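PDB 5BY3: BtGH115A from Bacteroides thetaiotaomicron, which acts as a family GH115 4-O-methyl-alpha-glucuronidase with specificity for decorated arabinogalactans. Local coordinates for residues R514-L519 with L578-K583; T567-K572 with D594-L599; K588-Y593 with F625-R630. All coordinates share one frame; numbering follows the deposited sequence.

Interaction 1 (R514-L519 with L578-K583); sequences RVVKDL and LARHDK
D518 and R580 form a side-on salt bridge at the C-terminal end of helix 552-580, where a Schellman motif brings the helix to its close. The partner segment, 514-519, belongs to the long loop between helices 476-495 and 523-543. The tight part of the contact is built round the buried guanidinium of R580. Its NE and NH2 both reach one carboxylate oxygen, NE lying 3.1 Å from D518 OD1 and NH2 2.9 Å from the same D518 OD1. The NH2 bond falls on the anti lone pair, whereas NE meets the oxygen nearly along its C-O axis. Carboxylate and guanidinium are close to coplanar, 28° apart, and the acceptor lies in the guanidinium plane, an arrangement that would restrict rotation of the guanidinium. A bend at chi3 (-68°) places NE for this side-on approach. K517 CA sits 3.9 Å above one face of the guanidinium, toward its rim, and V516 CG1 touches R580 NH1 obliquely at 4.0 Å. The backbone N of D518 also lies near NH2, but both are donors and no bond joins them.

The looser side faces outward, past H581. NE2 of its ring is near D518 OD2 but at a poor angle for a hydrogen bond; ND1 is bonded instead to the carbonyl O of Q577 in the last turn of the helix. Q577 OE1 in turn accepts from the backbone N of L519, a second tie between loop and helix. Further out the chain turns away from the loop through D582, which is exposed and has positive phi. It serves as the C-prime residue, with K583 N bonded to L578 O at 3.0 Å and D582 N to A579 O at 3.0 Å.

Interaction 2 (T567-K572 with D594-L599); sequences TQMNRK and DSIAAL
Q568 and I596 meet where helices 552-580 and 587-603 run nearly antiparallel, their local axes 9.2 Å apart and crossing at -160°. The apolar contacts centre on I596. Its CG1 lies 3.5 Å from Q568 CB, while its CD1 reaches M569 CE, the terminal methyl of a selenomethionine, at 3.7 Å; the two side chains cross at about a right angle. M569 bends at both chi2 (61°) and chi3 (59°), the latter placing CE beside I596. W405 packs against both residues.

Polar side chains also take part, though no hydrogen bond links the two segments. Q568 folds over S595, with its CG 3.4 Å from S595 OG and its OE1 3.5 Å from S595 CB, and its CG touches L599 CD1 at 4.3 Å. An alanine in place of Q568 would keep the CB contact with I596 but would probably open a gap beside S595 and L599. K572 lends only its aliphatic CD to I596, its NZ being bonded to the carbonyls of V624 and N626. Such close packing of two consecutive helices, joined by a short connection, is that of an antiparallel helical hairpin.

Interaction 3 (K588-Y593 with F625-R630); sequences KSDAAY and FNRVER
Y593 and R627 form a CH-pi contact that packs helix 587-603 against the loop leading on to strand 646-647, so that an extended chain lies across the first turns of a helix. R627 CG stands over the centre of the Y593 ring, 3.6 Å from its centroid and 13° off the ring normal. The two side chains cross at about a right angle, and the guanidinium plane is tilted 38° from the ring, with Y593 CE1 over the centre of its face, 3.5 Å from R627 CZ. At the edge of the ring, F625 O approaches Y593 CE2 to 3.4 Å. The CB of Y593 points toward the loop, and CG lies anti to the backbone N (chi1 177°).

One helical turn earlier, D590 serves two arginines differently. Its OD2 accepts a nearly straight bond from R630 NH2, 2.7 Å long, which completes a salt bridge and enters almost in line with the CG-OD2 bond. Its OD1 instead lies 3.4 Å from R627 CG and 4.1 Å from R627 NE, close enough for a weak attraction that would fall short of a salt bridge. Both arginines are exposed, and this is the more open side of the contact. S589 and V628 make the buried flank, where the hydroxyl and one methyl touch loosely.

Beyond this shell, other residues are likely to restrain these groups. D594, one residue after Y593, forms a salt bridge to R627 NH2, which would steady the guanidinium beside the ring. Y593 OH is hydrogen-bonded to K618 NZ, which would hold the far end of the ring. The S589 hydroxyl, bonded to the carbonyl O of K572 on helix 552-580, lies 4.1 Å from V628 CG2.

The three contacts lie on one side of the chain's centre and all involve the helical pair 552-580 and 587-603. Interaction 2 is the buried one, with packing alone between its own two segments. Interactions 1 and 3 bring loops onto these helices, and there charge takes over: one contact is a surface salt bridge at the end of helix 552-580, the other a partly buried mixture of CH-pi packing and an exposed ion pair on helix 587-603. Interactions 2 and 3 both use helix 587-603 and touch directly: K572 of interaction 2 hydrogen-bonds through O to S589 and through NZ to N626 O of interaction 3. Interaction 1 touches neither, its nearest atoms standing about 4 Å from interaction 3.

Interaction 1 (R514-L519 with L578-K583)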
ATOM      1  N   ARG A 514     -10.659 -19.245  16.851  1.00 47.08           N
ATOM      2  CA  ARG A 514      -9.280 -18.993  17.247  1.00 42.77           C
ATOM      3  C   ARG A 514      -8.485 -20.298  17.289  1.00 41.43           C
ATOM      4  O   ARG A 514      -7.271 -20.282  17.498  1.00 44.39           O
ATOM      5  CB  ARG A 514      -9.263 -18.259  18.588  1.00 49.96           C
ATOM      6  CG  ARG A 514      -9.984 -16.895  18.596  1.00 54.17           C
ATOM      7  CD  ARG A 514     -10.044 -16.254  19.986  1.00 52.78           C
ATOM      8  NE  ARG A 514      -8.764 -16.332  20.707  1.00 59.10           N
ATOM      9  CZ  ARG A 514      -7.725 -15.527  20.489  1.00 58.65           C
ATOM     10  NH1 ARG A 514      -7.803 -14.563  19.573  1.00 56.86           N
ATOM     11  NH2 ARG A 514      -6.604 -15.698  21.181  1.00 55.77           N
ATOM     12  N   VAL A 515      -9.185 -21.417  17.080  1.00 41.68           N
ATOM     13  CA  VAL A 515      -8.598 -22.757  16.994  1.00 48.41           C
ATOM     14  C   VAL A 515      -8.093 -22.945  15.558  1.00 47.83           C
ATOM     15  O   VAL A 515      -8.878 -22.850  14.603  1.00 54.31           O
ATOM     16  CB  VAL A 515      -9.643 -23.879  17.338  1.00 51.32           C
ATOM     17  CG1 VAL A 515      -9.075 -25.292  17.131  1.00 44.68           C
ATOM     18  CG2 VAL A 515     -10.174 -23.730  18.760  1.00 51.53           C
ATOM     19  N   VAL A 516      -6.790 -23.192  15.416  1.00 42.50           N
ATOM     20  CA  VAL A 516      -6.191 -23.626  14.163  1.00 39.87           C
ATOM     21  C   VAL A 516      -6.847 -24.935  13.611  1.00 43.42           C
ATOM     22  O   VAL A 516      -7.096 -25.897  14.363  1.00 42.04           O
ATOM     23  CB  VAL A 516      -4.659 -23.712  14.305  1.00 42.74           C
ATOM     24  CG1 VAL A 516      -4.040 -24.529  13.181  1.00 47.12           C
ATOM     25  CG2 VAL A 516      -4.037 -22.316  14.310  1.00 43.65           C
ATOM     26  N   LYS A 517      -7.130 -24.952  12.303  1.00 40.52           N
ATOM     27  CA  LYS A 517      -7.944 -26.006  11.695  1.00 42.94           C
ATOM     28  C   LYS A 517      -7.668 -26.141  10.199  1.00 43.33           C
ATOM     29  O   LYS A 517      -7.197 -25.193   9.571  1.00 48.83           O
ATOM     30  CB  LYS A 517      -9.436 -25.751  11.947  1.00 41.32           C
ATOM     31  CG  LYS A 517      -9.956 -24.458  11.313  1.00 46.06           C
ATOM     32  CD  LYS A 517     -10.839 -23.663  12.267  1.00 53.48           C
ATOM     33  CE  LYS A 517     -12.284 -23.933  11.956  1.00 50.32           C
ATOM     34  NZ  LYS A 517     -12.543 -23.542  10.538  1.00 47.93           N
ATOM     35  N   ASP A 518      -7.979 -27.316   9.645  1.00 42.23           N
ATOM     36  CA  ASP A 518      -7.795 -27.628   8.222  1.00 43.70           C
ATOM     37  C   ASP A 518      -8.251 -26.504   7.279  1.00 42.90           C
ATOM     38  O   ASP A 518      -9.329 -25.907   7.444  1.00 43.43           O
ATOM     39  CB  ASP A 518      -8.572 -28.909   7.818  1.00 43.51           C
ATOM     40  CG  ASP A 518      -8.152 -30.167   8.593  1.00 51.42           C
ATOM     41  OD1 ASP A 518      -7.188 -30.145   9.405  1.00 48.89           O
ATOM     42  OD2 ASP A 518      -8.817 -31.199   8.360  1.00 53.43           O
ATOM     43  N   LEU A 519      -7.430 -26.248   6.280  1.00 41.36           N
ATOM     44  CA  LEU A 519      -7.849 -25.507   5.116  1.00 42.17           C
ATOM     45  C   LEU A 519      -8.570 -26.535   4.264  1.00 40.00           C
ATOM     46  O   LEU A 519      -8.210 -27.713   4.341  1.00 38.55           O
ATOM     47  CB  LEU A 519      -6.626 -24.928   4.404  1.00 39.61           C
ATOM     48  CG  LEU A 519      -5.970 -23.823   5.240  1.00 40.87           C
ATOM     49  CD1 LEU A 519      -4.493 -23.826   5.005  1.00 38.37           C
ATOM     50  CD2 LEU A 519      -6.558 -22.457   4.927  1.00 42.02           C
ATOM     51  N   LEU A 578      -1.317 -32.229   7.942  1.00 45.71           N
ATOM     52  CA  LEU A 578      -0.992 -33.621   7.593  1.00 42.80           C
ATOM     53  C   LEU A 578      -0.802 -34.472   8.845  1.00 44.79           C
ATOM     54  O   LEU A 578      -1.264 -35.604   8.858  1.00 45.53           O
ATOM     55  CB  LEU A 578       0.226 -33.714   6.694  1.00 40.65           C
ATOM     56  CG  LEU A 578       0.160 -33.063   5.314  1.00 39.74           C
ATOM     57  CD1 LEU A 578       1.560 -33.019   4.755  1.00 39.13           C
ATOM     58  CD2 LEU A 578      -0.816 -33.748   4.372  1.00 39.83           C
ATOM     59  N   ALA A 579      -0.205 -33.891   9.895  1.00 41.52           N
ATOM     60  CA  ALA A 579       0.020 -34.562  11.180  1.00 45.47           C
ATOM     61  C   ALA A 579      -1.246 -34.922  11.963  1.00 51.59           C
ATOM     62  O   ALA A 579      -1.329 -36.028  12.494  1.00 56.67           O
ATOM     63  CB  ALA A 579       0.968 -33.745  12.051  1.00 44.78           C
ATOM     64  N   ARG A 580      -2.199 -33.986  12.059  1.00 52.40           N
ATOM     65  CA  ARG A 580      -3.549 -34.241  12.601  1.00 49.50           C
ATOM     66  C   ARG A 580      -4.200 -35.463  11.986  1.00 47.97           C
ATOM     67  O   ARG A 580      -4.934 -36.167  12.666  1.00 47.77           O
ATOM     68  CB  ARG A 580      -4.495 -33.034  12.365  1.00 50.03           C
ATOM     69  CG  ARG A 580      -4.294 -31.857  13.321  1.00 53.70           C
ATOM     70  CD  ARG A 580      -5.457 -30.865  13.275  1.00 49.66           C
ATOM     71  NE  ARG A 580      -5.562 -30.136  11.997  1.00 44.66           N
ATOM     72  CZ  ARG A 580      -4.890 -29.027  11.698  1.00 41.29           C
ATOM     73  NH1 ARG A 580      -4.023 -28.483  12.563  1.00 39.45           N
ATOM     74  NH2 ARG A 580      -5.063 -28.464  10.518  1.00 42.43           N
ATOM     75  N   HIS A 581      -3.992 -35.667  10.681  1.00 46.61           N
ATOM     76  CA  HIS A 581      -4.571 -36.814   9.975  1.00 47.49           C
ATOM     77  C   HIS A 581      -3.602 -38.017   9.855  1.00 46.49           C
ATOM     78  O   HIS A 581      -3.830 -38.896   9.035  1.00 43.22           O
ATOM     79  CB  HIS A 581      -5.095 -36.405   8.580  1.00 49.11           C
ATOM     80  CG  HIS A 581      -6.263 -35.475   8.621  1.00 47.95           C
ATOM     81  ND1 HIS A 581      -6.118 -34.101   8.700  1.00 47.00           N
ATOM     82  CD2 HIS A 581      -7.595 -35.717   8.592  1.00 45.54           C
ATOM     83  CE1 HIS A 581      -7.314 -33.538   8.727  1.00 42.57           C
ATOM     84  NE2 HIS A 581      -8.227 -34.495   8.653  1.00 45.32           N
ATOM     85  N   ASP A 582      -2.541 -38.049  10.674  1.00 50.97           N
ATOM     86  CA  ASP A 582      -1.685 -39.239  10.836  1.00 60.50           C
ATOM     87  C   ASP A 582      -0.957 -39.543   9.517  1.00 61.81           C
ATOM     88  O   ASP A 582      -0.790 -40.704   9.121  1.00 57.53           O
ATOM     89  CB  ASP A 582      -2.550 -40.437  11.321  1.00 73.07           C
ATOM     90  CG  ASP A 582      -1.814 -41.386  12.257  1.00 82.37           C
ATOM     91  OD1 ASP A 582      -1.465 -40.962  13.388  1.00 83.07           O
ATOM     92  OD2 ASP A 582      -1.632 -42.570  11.872  1.00 80.00           O
ATOM     93  N   LYS A 583      -0.542 -38.474   8.838  1.00 60.76           N
ATOM     94  CA  LYS A 583       0.112 -38.565   7.525  1.00 59.15           C
ATOM     95  C   LYS A 583       1.498 -37.904   7.509  1.00 60.75           C
ATOM     96  O   LYS A 583       2.144 -37.816   6.435  1.00 59.26           O
ATOM     97  CB  LYS A 583      -0.771 -37.937   6.442  1.00 57.00           C
ATOM     98  CG  LYS A 583      -2.153 -38.516   6.413  1.00 49.27           C
ATOM     99  CD  LYS A 583      -2.757 -38.548   5.038  1.00 52.53           C
ATOM    100  CE  LYS A 583      -3.478 -39.881   4.896  1.00 51.95           C
ATOM    101  NZ  LYS A 583      -4.748 -39.711   4.153  1.00 55.42           N
TER

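Interaction 2 (T567-K572 with D594-L599)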
ATOM      1  N   THR A 567       7.642 -19.633   3.482  1.00 42.26           N
ATOM      2  CA  THR A 567       7.803 -21.072   3.268  1.00 39.82           C
ATOM      3  C   THR A 567       7.589 -21.832   4.591  1.00 41.17           C
ATOM      4  O   THR A 567       6.846 -22.830   4.659  1.00 35.52           O
ATOM      5  CB  THR A 567       9.209 -21.386   2.732  1.00 46.89           C
ATOM      6  OG1 THR A 567       9.414 -20.695   1.483  1.00 43.90           O
ATOM      7  CG2 THR A 567       9.426 -22.951   2.568  1.00 43.27           C
ATOM      8  N   GLN A 568       8.229 -21.312   5.637  1.00 38.81           N
ATOM      9  CA  GLN A 568       8.274 -21.959   6.928  1.00 40.75           C
ATOM     10  C   GLN A 568       6.943 -21.876   7.672  1.00 44.19           C
ATOM     11  O   GLN A 568       6.634 -22.759   8.511  1.00 44.06           O
ATOM     12  CB  GLN A 568       9.446 -21.400   7.769  1.00 43.11           C
ATOM     13  CG  GLN A 568      10.843 -21.786   7.269  1.00 41.96           C
ATOM     14  CD  GLN A 568      11.013 -23.293   7.096  1.00 43.95           C
ATOM     15  OE1 GLN A 568      10.739 -24.076   8.009  1.00 44.82           O
ATOM     16  NE2 GLN A 568      11.420 -23.703   5.908  1.00 44.17           N
HETATM   17  N   MSE A 569       6.164 -20.827   7.361  1.00 41.70           N
HETATM   18  CA  MSE A 569       4.784 -20.698   7.848  1.00 40.86           C
HETATM   19  C   MSE A 569       3.926 -21.723   7.184  1.00 42.29           C
HETATM   20  O   MSE A 569       3.127 -22.393   7.848  1.00 45.44           O
HETATM   21  CB  MSE A 569       4.225 -19.286   7.594  1.00 42.42           C
HETATM   22  CG  MSE A 569       2.945 -18.906   8.358  1.00 42.02           C
HETATM   23 SE   MSE A 569       3.091 -18.904  10.341  1.00 41.82          SE
HETATM   24  CE  MSE A 569       4.445 -17.676  11.048  1.00 61.78           C
ATOM     25  N   ASN A 570       4.061 -21.868   5.863  1.00 42.06           N
ATOM     26  CA  ASN A 570       3.277 -22.891   5.174  1.00 40.61           C
ATOM     27  C   ASN A 570       3.648 -24.286   5.665  1.00 40.36           C
ATOM     28  O   ASN A 570       2.783 -25.089   5.982  1.00 44.76           O
ATOM     29  CB  ASN A 570       3.322 -22.700   3.666  1.00 36.32           C
ATOM     30  CG  ASN A 570       2.355 -21.618   3.208  1.00 40.75           C
ATOM     31  OD1 ASN A 570       1.334 -21.920   2.585  1.00 40.00           O
ATOM     32  ND2 ASN A 570       2.656 -20.336   3.534  1.00 39.98           N
ATOM     33  N   ARG A 571       4.939 -24.535   5.805  1.00 42.88           N
ATOM     34  CA  ARG A 571       5.433 -25.779   6.422  1.00 44.33           C
ATOM     35  C   ARG A 571       4.838 -26.044   7.790  1.00 39.72           C
ATOM     36  O   ARG A 571       4.353 -27.135   8.032  1.00 37.65           O
ATOM     37  CB  ARG A 571       6.961 -25.769   6.503  1.00 45.74           C
ATOM     38  CG  ARG A 571       7.621 -25.877   5.136  1.00 47.20           C
ATOM     39  CD  ARG A 571       8.993 -26.512   5.227  1.00 51.49           C
ATOM     40  NE  ARG A 571       9.543 -26.726   3.894  1.00 53.70           N
ATOM     41  CZ  ARG A 571      10.841 -26.791   3.605  1.00 52.03           C
ATOM     42  NH1 ARG A 571      11.770 -26.640   4.546  1.00 49.35           N
ATOM     43  NH2 ARG A 571      11.201 -26.970   2.352  1.00 44.23           N
ATOM     44  N   LYS A 572       4.867 -25.040   8.672  1.00 39.95           N
ATOM     45  CA  LYS A 572       4.428 -25.213  10.055  1.00 39.51           C
ATOM     46  C   LYS A 572       2.973 -25.634  10.106  1.00 44.29           C
ATOM     47  O   LYS A 572       2.596 -26.586  10.834  1.00 45.50           O
ATOM     48  CB  LYS A 572       4.615 -23.926  10.878  1.00 40.98           C
ATOM     49  CG  LYS A 572       4.265 -24.051  12.384  1.00 36.47           C
ATOM     50  CD  LYS A 572       4.225 -22.688  13.071  1.00 37.98           C
ATOM     51  CE  LYS A 572       2.895 -21.947  12.855  1.00 35.84           C
ATOM     52  NZ  LYS A 572       2.870 -20.652  13.581  1.00 36.57           N
ATOM     53  N   ASP A 594      10.584 -23.383  14.490  1.00 50.39           N
ATOM     54  CA  ASP A 594      11.907 -22.985  15.008  1.00 51.42           C
ATOM     55  C   ASP A 594      12.651 -22.202  13.949  1.00 47.36           C
ATOM     56  O   ASP A 594      13.344 -21.218  14.244  1.00 46.34           O
ATOM     57  CB  ASP A 594      12.738 -24.185  15.520  1.00 52.00           C
ATOM     58  CG  ASP A 594      12.194 -24.768  16.833  1.00 56.38           C
ATOM     59  OD1 ASP A 594      11.581 -23.994  17.622  1.00 51.33           O
ATOM     60  OD2 ASP A 594      12.369 -26.008  17.063  1.00 52.88           O
ATOM     61  N   SER A 595      12.429 -22.591  12.705  1.00 44.19           N
ATOM     62  CA  SER A 595      13.118 -21.931  11.603  1.00 50.01           C
ATOM     63  C   SER A 595      12.708 -20.433  11.404  1.00 51.18           C
ATOM     64  O   SER A 595      13.578 -19.569  11.208  1.00 56.64           O
ATOM     65  CB  SER A 595      13.000 -22.781  10.337  1.00 42.40           C
ATOM     66  OG  SER A 595      13.589 -22.092   9.259  1.00 45.55           O
ATOM     67  N   ILE A 596      11.408 -20.140  11.527  1.00 50.27           N
ATOM     68  CA  ILE A 596      10.851 -18.764  11.521  1.00 45.93           C
ATOM     69  C   ILE A 596      11.540 -17.930  12.608  1.00 45.89           C
ATOM     70  O   ILE A 596      11.953 -16.813  12.361  1.00 43.64           O
ATOM     71  CB  ILE A 596       9.309 -18.780  11.760  1.00 42.69           C
ATOM     72  CG1 ILE A 596       8.585 -19.566  10.681  1.00 43.09           C
ATOM     73  CG2 ILE A 596       8.738 -17.378  11.788  1.00 42.27           C
ATOM     74  CD1 ILE A 596       7.249 -20.156  11.125  1.00 42.90           C
ATOM     75  N   ALA A 597      11.652 -18.509  13.813  1.00 50.16           N
ATOM     76  CA  ALA A 597      12.365 -17.923  14.950  1.00 48.05           C
ATOM     77  C   ALA A 597      13.768 -17.500  14.566  1.00 53.29           C
ATOM     78  O   ALA A 597      14.139 -16.334  14.741  1.00 56.75           O
ATOM     79  CB  ALA A 597      12.434 -18.937  16.078  1.00 50.30           C
ATOM     80  N   ALA A 598      14.524 -18.466  14.025  1.00 53.00           N
ATOM     81  CA  ALA A 598      15.907 -18.281  13.577  1.00 49.19           C
ATOM     82  C   ALA A 598      16.008 -17.176  12.529  1.00 51.76           C
ATOM     83  O   ALA A 598      16.829 -16.265  12.680  1.00 50.93           O
ATOM     84  CB  ALA A 598      16.500 -19.600  13.059  1.00 41.32           C
ATOM     85  N   LEU A 599      15.154 -17.243  11.495  1.00 47.69           N
ATOM     86  CA  LEU A 599      15.077 -16.184  10.482  1.00 41.89           C
ATOM     87  C   LEU A 599      14.803 -14.800  11.127  1.00 43.37           C
ATOM     88  O   LEU A 599      15.402 -13.815  10.724  1.00 41.11           O
ATOM     89  CB  LEU A 599      14.032 -16.537   9.417  1.00 39.29           C
ATOM     90  CG  LEU A 599      14.407 -17.733   8.515  1.00 38.66           C
ATOM     91  CD1 LEU A 599      13.229 -18.289   7.729  1.00 39.86           C
ATOM     92  CD2 LEU A 599      15.473 -17.341   7.543  1.00 35.39           C
TER

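Interaction 3 (K588-Y593 with F625-R630)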
ATOM      1  N   LYS A 588       8.064 -32.015  12.442  1.00 55.79           N
ATOM      2  CA  LYS A 588       8.335 -31.177  11.275  1.00 57.59           C
ATOM      3  C   LYS A 588       7.678 -29.789  11.417  1.00 59.51           C
ATOM      4  O   LYS A 588       8.246 -28.768  10.978  1.00 54.23           O
ATOM      5  CB  LYS A 588       7.857 -31.855  10.001  1.00 58.55           C
ATOM      6  CG  LYS A 588       8.652 -33.080   9.606  1.00 53.36           C
ATOM      7  CD  LYS A 588       8.572 -33.275   8.114  1.00 53.36           C
ATOM      8  CE  LYS A 588       9.910 -33.756   7.554  1.00 57.92           C
ATOM      9  NZ  LYS A 588       9.772 -34.243   6.148  1.00 53.62           N
ATOM     10  N   SER A 589       6.513 -29.761  12.077  1.00 56.65           N
ATOM     11  CA  SER A 589       5.780 -28.513  12.321  1.00 54.11           C
ATOM     12  C   SER A 589       6.527 -27.627  13.284  1.00 52.81           C
ATOM     13  O   SER A 589       6.684 -26.418  13.040  1.00 54.18           O
ATOM     14  CB  SER A 589       4.382 -28.793  12.845  1.00 53.54           C
ATOM     15  OG  SER A 589       3.730 -27.579  13.132  1.00 62.65           O
ATOM     16  N   ASP A 590       6.995 -28.238  14.372  1.00 52.00           N
ATOM     17  CA  ASP A 590       7.827 -27.554  15.353  1.00 51.36           C
ATOM     18  C   ASP A 590       9.136 -27.069  14.739  1.00 51.16           C
ATOM     19  O   ASP A 590       9.554 -25.942  14.998  1.00 59.08           O
ATOM     20  CB  ASP A 590       8.039 -28.411  16.612  1.00 54.62           C
ATOM     21  CG  ASP A 590       6.787 -28.451  17.545  1.00 63.52           C
ATOM     22  OD1 ASP A 590       5.990 -27.480  17.592  1.00 60.72           O
ATOM     23  OD2 ASP A 590       6.609 -29.460  18.263  1.00 60.13           O
ATOM     24  N   ALA A 591       9.759 -27.884  13.896  1.00 44.56           N
ATOM     25  CA  ALA A 591      11.022 -27.483  13.282  1.00 52.23           C
ATOM     26  C   ALA A 591      10.848 -26.216  12.413  1.00 50.12           C
ATOM     27  O   ALA A 591      11.662 -25.266  12.485  1.00 50.53           O
ATOM     28  CB  ALA A 591      11.653 -28.634  12.492  1.00 48.28           C
ATOM     29  N   ALA A 592       9.772 -26.228  11.626  1.00 43.74           N
ATOM     30  CA  ALA A 592       9.351 -25.117  10.773  1.00 44.38           C
ATOM     31  C   ALA A 592       9.122 -23.862  11.596  1.00 47.04           C
ATOM     32  O   ALA A 592       9.606 -22.789  11.222  1.00 49.90           O
ATOM     33  CB  ALA A 592       8.091 -25.485  10.004  1.00 39.70           C
ATOM     34  N   TYR A 593       8.403 -24.015  12.715  1.00 46.01           N
ATOM     35  CA  TYR A 593       8.277 -22.964  13.712  1.00 46.76           C
ATOM     36  C   TYR A 593       9.676 -22.470  14.119  1.00 47.38           C
ATOM     37  O   TYR A 593       9.929 -21.265  14.066  1.00 56.41           O
ATOM     38  CB  TYR A 593       7.473 -23.443  14.946  1.00 46.32           C
ATOM     39  CG  TYR A 593       7.374 -22.388  16.039  1.00 47.09           C
ATOM     40  CD1 TYR A 593       8.404 -22.238  17.006  1.00 51.74           C
ATOM     41  CD2 TYR A 593       6.268 -21.535  16.115  1.00 42.76           C
ATOM     42  CE1 TYR A 593       8.339 -21.259  17.993  1.00 48.49           C
ATOM     43  CE2 TYR A 593       6.175 -20.562  17.106  1.00 47.06           C
ATOM     44  CZ  TYR A 593       7.212 -20.425  18.040  1.00 55.47           C
ATOM     45  OH  TYR A 593       7.134 -19.451  19.012  1.00 57.29           O
ATOM     46  N   PHE A 625       0.280 -17.671  15.092  1.00 33.49           N
ATOM     47  CA  PHE A 625       1.747 -17.523  15.141  1.00 38.74           C
ATOM     48  C   PHE A 625       2.450 -18.437  16.153  1.00 42.16           C
ATOM     49  O   PHE A 625       3.686 -18.438  16.245  1.00 43.82           O
ATOM     50  CB  PHE A 625       2.178 -16.058  15.409  1.00 42.19           C
ATOM     51  CG  PHE A 625       1.599 -15.056  14.450  1.00 46.19           C
ATOM     52  CD1 PHE A 625       2.001 -15.021  13.098  1.00 49.69           C
ATOM     53  CD2 PHE A 625       0.637 -14.157  14.868  1.00 43.72           C
ATOM     54  CE1 PHE A 625       1.452 -14.111  12.202  1.00 47.30           C
ATOM     55  CE2 PHE A 625       0.090 -13.229  13.965  1.00 45.88           C
ATOM     56  CZ  PHE A 625       0.503 -13.200  12.646  1.00 46.45           C
ATOM     57  N   ASN A 626       1.676 -19.177  16.937  1.00 43.87           N
ATOM     58  CA  ASN A 626       2.236 -20.065  17.963  1.00 49.08           C
ATOM     59  C   ASN A 626       2.733 -21.392  17.375  1.00 50.02           C
ATOM     60  O   ASN A 626       2.419 -21.708  16.228  1.00 41.50           O
ATOM     61  CB  ASN A 626       1.155 -20.381  19.005  1.00 49.64           C
ATOM     62  CG  ASN A 626       0.774 -19.185  19.850  1.00 51.11           C
ATOM     63  OD1 ASN A 626      -0.371 -19.088  20.292  1.00 49.06           O
ATOM     64  ND2 ASN A 626       1.726 -18.277  20.093  1.00 48.24           N
ATOM     65  N   ARG A 627       3.457 -22.208  18.163  1.00 52.53           N
ATOM     66  CA  ARG A 627       3.597 -23.624  17.759  1.00 46.54           C
ATOM     67  C   ARG A 627       2.193 -24.159  17.758  1.00 45.53           C
ATOM     68  O   ARG A 627       1.353 -23.710  18.540  1.00 40.19           O
ATOM     69  CB  ARG A 627       4.412 -24.467  18.704  1.00 44.45           C
ATOM     70  CG  ARG A 627       5.894 -24.284  18.628  1.00 49.65           C
ATOM     71  CD  ARG A 627       6.567 -24.944  19.842  1.00 49.49           C
ATOM     72  NE  ARG A 627       8.001 -24.657  19.800  1.00 45.14           N
ATOM     73  CZ  ARG A 627       8.614 -23.670  20.461  1.00 49.80           C
ATOM     74  NH1 ARG A 627       7.947 -22.826  21.268  1.00 44.58           N
ATOM     75  NH2 ARG A 627       9.924 -23.514  20.288  1.00 51.02           N
ATOM     76  N   VAL A 628       1.947 -25.125  16.888  1.00 45.82           N
ATOM     77  CA  VAL A 628       0.613 -25.671  16.736  1.00 51.80           C
ATOM     78  C   VAL A 628       0.272 -26.693  17.841  1.00 54.81           C
ATOM     79  O   VAL A 628       1.041 -27.640  18.107  1.00 55.10           O
ATOM     80  CB  VAL A 628       0.427 -26.272  15.326  1.00 47.07           C
ATOM     81  CG1 VAL A 628      -0.941 -26.900  15.189  1.00 52.33           C
ATOM     82  CG2 VAL A 628       0.578 -25.193  14.277  1.00 45.24           C
ATOM     83  N   GLU A 629      -0.891 -26.501  18.455  1.00 59.04           N
ATOM     84  CA  GLU A 629      -1.504 -27.491  19.364  1.00 62.16           C
ATOM     85  C   GLU A 629      -1.687 -28.863  18.680  1.00 57.98           C
ATOM     86  O   GLU A 629      -2.401 -29.000  17.683  1.00 58.74           O
ATOM     87  CB  GLU A 629      -2.841 -26.947  19.893  1.00 72.73           C
ATOM     88  CG  GLU A 629      -3.401 -27.621  21.143  1.00 87.56           C
ATOM     89  CD  GLU A 629      -4.850 -27.220  21.454  1.00 98.14           C
ATOM     90  OE1 GLU A 629      -5.565 -26.697  20.551  1.00 87.17           O
ATOM     91  OE2 GLU A 629      -5.282 -27.444  22.614  1.00100.26           O
ATOM     92  N   ARG A 630      -1.024 -29.871  19.231  1.00 56.40           N
ATOM     93  CA  ARG A 630      -1.139 -31.253  18.770  1.00 56.88           C
ATOM     94  C   ARG A 630      -2.462 -31.918  19.211  1.00 60.34           C
ATOM     95  O   ARG A 630      -2.823 -31.910  20.398  1.00 65.10           O
ATOM     96  CB  ARG A 630       0.053 -32.055  19.279  1.00 55.41           C
ATOM     97  CG  ARG A 630       1.412 -31.468  18.901  1.00 59.69           C
ATOM     98  CD  ARG A 630       2.488 -32.521  19.041  1.00 63.12           C
ATOM     99  NE  ARG A 630       3.821 -31.979  18.838  1.00 61.17           N
ATOM    100  CZ  ARG A 630       4.933 -32.713  18.814  1.00 64.67           C
ATOM    101  NH1 ARG A 630       4.890 -34.049  18.972  1.00 55.25           N
ATOM    102  NH2 ARG A 630       6.097 -32.107  18.617  1.00 58.52           N
TER